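Local structure of Abbfa_003403 (4ZXH) at residues 253-258 with 358-363. The protein is a four-domain nonribosomal peptide synthetase that probably activates an amino acid, carries it on a phosphopantetheine arm, condenses it with an acyl partner and releases the product. Numbering follows the deposited sequence.
Sequences ITLFGL and MFWERL. With PNS (4'-phosphopantetheine), chain B.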
loop_
_atom_site.group_PDB
_atom_site.type_symbol
_atom_site.label_atom_id
_atom_site.label_comp_id
_atom_site.label_asym_id
_atom_site.label_seq_id
_atom_site.Cartn_x
_atom_site.Cartn_y
_atom_site.Cartn_z
ATOM N N ILE A 253 35.006 10.430 16.014
ATOM C CA ILE A 253 33.581 10.293 16.289
ATOM C C ILE A 253 33.140 10.193 17.748
ATOM O O ILE A 253 33.929 9.920 18.649
ATOM C CB ILE A 253 33.060 9.049 15.616
ATOM C CG1 ILE A 253 33.636 7.838 16.335
ATOM C CG2 ILE A 253 33.489 9.023 14.172
ATOM C CD1 ILE A 253 32.892 6.588 16.080
ATOM N N THR A 254 31.844 10.399 17.945
ATOM C CA THR A 254 31.189 10.187 19.226
ATOM C C THR A 254 30.651 8.765 19.297
ATOM O O THR A 254 30.526 8.087 18.272
ATOM C CB THR A 254 30.031 11.181 19.436
ATOM O OG1 THR A 254 29.075 11.055 18.365
ATOM C CG2 THR A 254 30.568 12.600 19.464
ATOM N N LEU A 255 30.320 8.316 20.498
ATOM C CA LEU A 255 29.735 6.993 20.661
ATOM C C LEU A 255 28.397 6.892 19.920
ATOM O O LEU A 255 28.077 5.855 19.325
ATOM C CB LEU A 255 29.553 6.676 22.145
ATOM C CG LEU A 255 28.931 5.324 22.480
ATOM C CD1 LEU A 255 29.717 4.176 21.833
ATOM C CD2 LEU A 255 28.860 5.165 23.988
ATOM N N PHE A 256 27.625 7.978 19.955
ATOM C CA PHE A 256 26.359 8.038 19.239
ATOM C C PHE A 256 26.594 7.809 17.771
ATOM O O PHE A 256 25.866 7.053 17.123
ATOM C CB PHE A 256 25.662 9.379 19.435
ATOM C CG PHE A 256 24.527 9.602 18.473
ATOM C CD1 PHE A 256 23.374 8.837 18.551
ATOM C CD2 PHE A 256 24.612 10.560 17.482
ATOM C CE1 PHE A 256 22.333 9.013 17.665
ATOM C CE2 PHE A 256 23.564 10.748 16.596
ATOM C CZ PHE A 256 22.424 9.968 16.691
ATOM N N GLY A 257 27.619 8.473 17.245
ATOM C CA GLY A 257 27.964 8.349 15.843
ATOM C C GLY A 257 28.361 6.930 15.493
ATOM O O GLY A 257 28.040 6.431 14.419
ATOM N N LEU A 258 29.055 6.265 16.407
ATOM C CA LEU A 258 29.544 4.924 16.130
ATOM C C LEU A 258 28.386 3.958 15.985
ATOM O O LEU A 258 28.341 3.156 15.057
ATOM C CB LEU A 258 30.486 4.461 17.238
ATOM C CG LEU A 258 31.240 3.147 17.047
ATOM C CD1 LEU A 258 31.974 3.142 15.728
ATOM C CD2 LEU A 258 32.213 2.952 18.194
ATOM N N MET A 358 16.567 6.296 15.186
ATOM C CA MET A 358 17.456 6.004 16.278
ATOM C C MET A 358 17.518 7.159 17.269
ATOM O O MET A 358 17.871 8.282 16.893
ATOM C CB MET A 358 18.848 5.694 15.774
ATOM C CG MET A 358 19.824 5.697 16.926
ATOM S SD MET A 358 21.451 5.155 16.497
ATOM C CE MET A 358 22.279 5.575 18.016
ATOM N N PHE A 359 17.171 6.873 18.528
ATOM C CA PHE A 359 17.177 7.882 19.590
ATOM C C PHE A 359 18.330 7.557 20.485
ATOM O O PHE A 359 18.528 6.396 20.836
ATOM C CB PHE A 359 15.894 7.903 20.461
ATOM C CG PHE A 359 14.596 7.914 19.699
ATOM C CD1 PHE A 359 14.536 8.279 18.368
ATOM C CD2 PHE A 359 13.420 7.565 20.341
ATOM C CE1 PHE A 359 13.328 8.275 17.678
ATOM C CE2 PHE A 359 12.199 7.566 19.660
ATOM C CZ PHE A 359 12.156 7.927 18.323
ATOM N N TRP A 360 19.074 8.567 20.892
ATOM C CA TRP A 360 20.102 8.343 21.893
ATOM C C TRP A 360 19.893 9.335 23.009
ATOM O O TRP A 360 20.326 10.481 22.907
ATOM C CB TRP A 360 21.495 8.492 21.297
ATOM C CG TRP A 360 22.584 8.306 22.284
ATOM C CD1 TRP A 360 22.982 9.191 23.240
ATOM C CD2 TRP A 360 23.436 7.170 22.408
ATOM N NE1 TRP A 360 24.023 8.669 23.959
ATOM C CE2 TRP A 360 24.321 7.424 23.467
ATOM C CE3 TRP A 360 23.542 5.961 21.724
ATOM C CZ2 TRP A 360 25.292 6.517 23.863
ATOM C CZ3 TRP A 360 24.502 5.061 22.118
ATOM C CH2 TRP A 360 25.364 5.339 23.176
ATOM N N GLU A 361 19.227 8.918 24.074
ATOM C CA GLU A 361 18.891 9.889 25.092
ATOM C C GLU A 361 19.552 9.618 26.428
ATOM O O GLU A 361 19.422 8.529 26.985
ATOM C CB GLU A 361 17.385 9.968 25.272
ATOM C CG GLU A 361 16.970 11.227 25.994
ATOM C CD GLU A 361 15.578 11.676 25.621
ATOM O OE1 GLU A 361 14.866 10.916 24.921
ATOM O OE2 GLU A 361 15.210 12.803 26.020
ATOM N N ARG A 362 20.277 10.622 26.917
ATOM C CA ARG A 362 20.788 10.622 28.280
ATOM C C ARG A 362 20.553 12.008 28.892
ATOM O O ARG A 362 21.095 13.001 28.413
ATOM C CB ARG A 362 22.278 10.239 28.319
ATOM N N LEU A 363 19.716 12.075 29.928
ATOM C CA LEU A 363 19.523 13.321 30.671
ATOM C C LEU A 363 20.729 13.640 31.542
ATOM O O LEU A 363 21.419 12.732 32.011
ATOM C CB LEU A 363 18.281 13.249 31.552
ATOM C CG LEU A 363 16.981 12.960 30.815
ATOM C CD1 LEU A 363 15.796 12.990 31.784
ATOM C CD2 LEU A 363 16.806 13.942 29.654
HETATM O O23 PNS B . 2.151 14.811 5.488
HETATM P P24 PNS B . 2.208 16.176 6.122
HETATM O O25 PNS B . 2.585 17.351 5.261
HETATM O O27 PNS B . 3.309 16.048 7.294
HETATM C C28 PNS B . 3.186 15.043 8.295
HETATM C C29 PNS B . 4.319 15.204 9.293
HETATM C C30 PNS B . 4.193 16.629 9.836
HETATM C C31 PNS B . 5.656 15.010 8.577
HETATM C C32 PNS B . 4.188 14.138 10.391
HETATM O O33 PNS B . 3.917 12.886 9.741
HETATM C C34 PNS B . 5.443 14.080 11.241
HETATM O O35 PNS B . 5.831 15.040 11.904
HETATM N N36 PNS B . 6.130 12.946 11.270
HETATM C C37 PNS B . 7.346 12.792 12.052
HETATM C C38 PNS B . 7.112 11.662 13.053
HETATM C C39 PNS B . 7.879 11.938 14.310
HETATM O O40 PNS B . 7.991 13.077 14.737
HETATM N N41 PNS B . 8.397 10.855 14.872
HETATM C C42 PNS B . 9.180 10.768 16.082
HETATM C C43 PNS B . 9.735 9.362 15.987
HETATM S S44 PNS B . 11.397 9.481 15.311
#
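Phe256 lies against Trp360 and Met358 in an apolar contact. Phe256 CD1 meets Trp360 CB at 3.3 Å. Phe256 CE1 lies 3.5 Å from Met358 CE. The Phe256 and Trp360 rings meet obliquely, with planes at 67° and the Phe256 centroid 5.7 Å from that of the five-membered ring. Phe256 CA sits above one face of the indole, toward its rim. Leu255 reaches the far end of the same indole, where Leu255 CD2 is 3.6 Å from Trp360 CH2. The Met358 chain is extended beyond CG, with chi2 173° placing SD and chi3 171° placing CE beside the Phe256 ring. Met358 SD makes an oblique Met-aromatic contact, 5.2 Å from the centroid of the Phe256 ring. The contact joins the first turn of helix 255-271 to strand 356-360, an outer strand of a four-stranded sheet in the condensation domain. Thr254 is the N-cap of that helix. Thr254 OG1 accepts a capping bond from Gly257 N at 3.2 Å. Phe256 also touches Leu324 of helix 313-329. The CB of Phe359 is directed away from the helix segment, and its ring belongs to the 4'-phosphopantetheine pocket. The thiol sulfur S44 lies at its ring edge, 3.3 Å from Phe359 CE1.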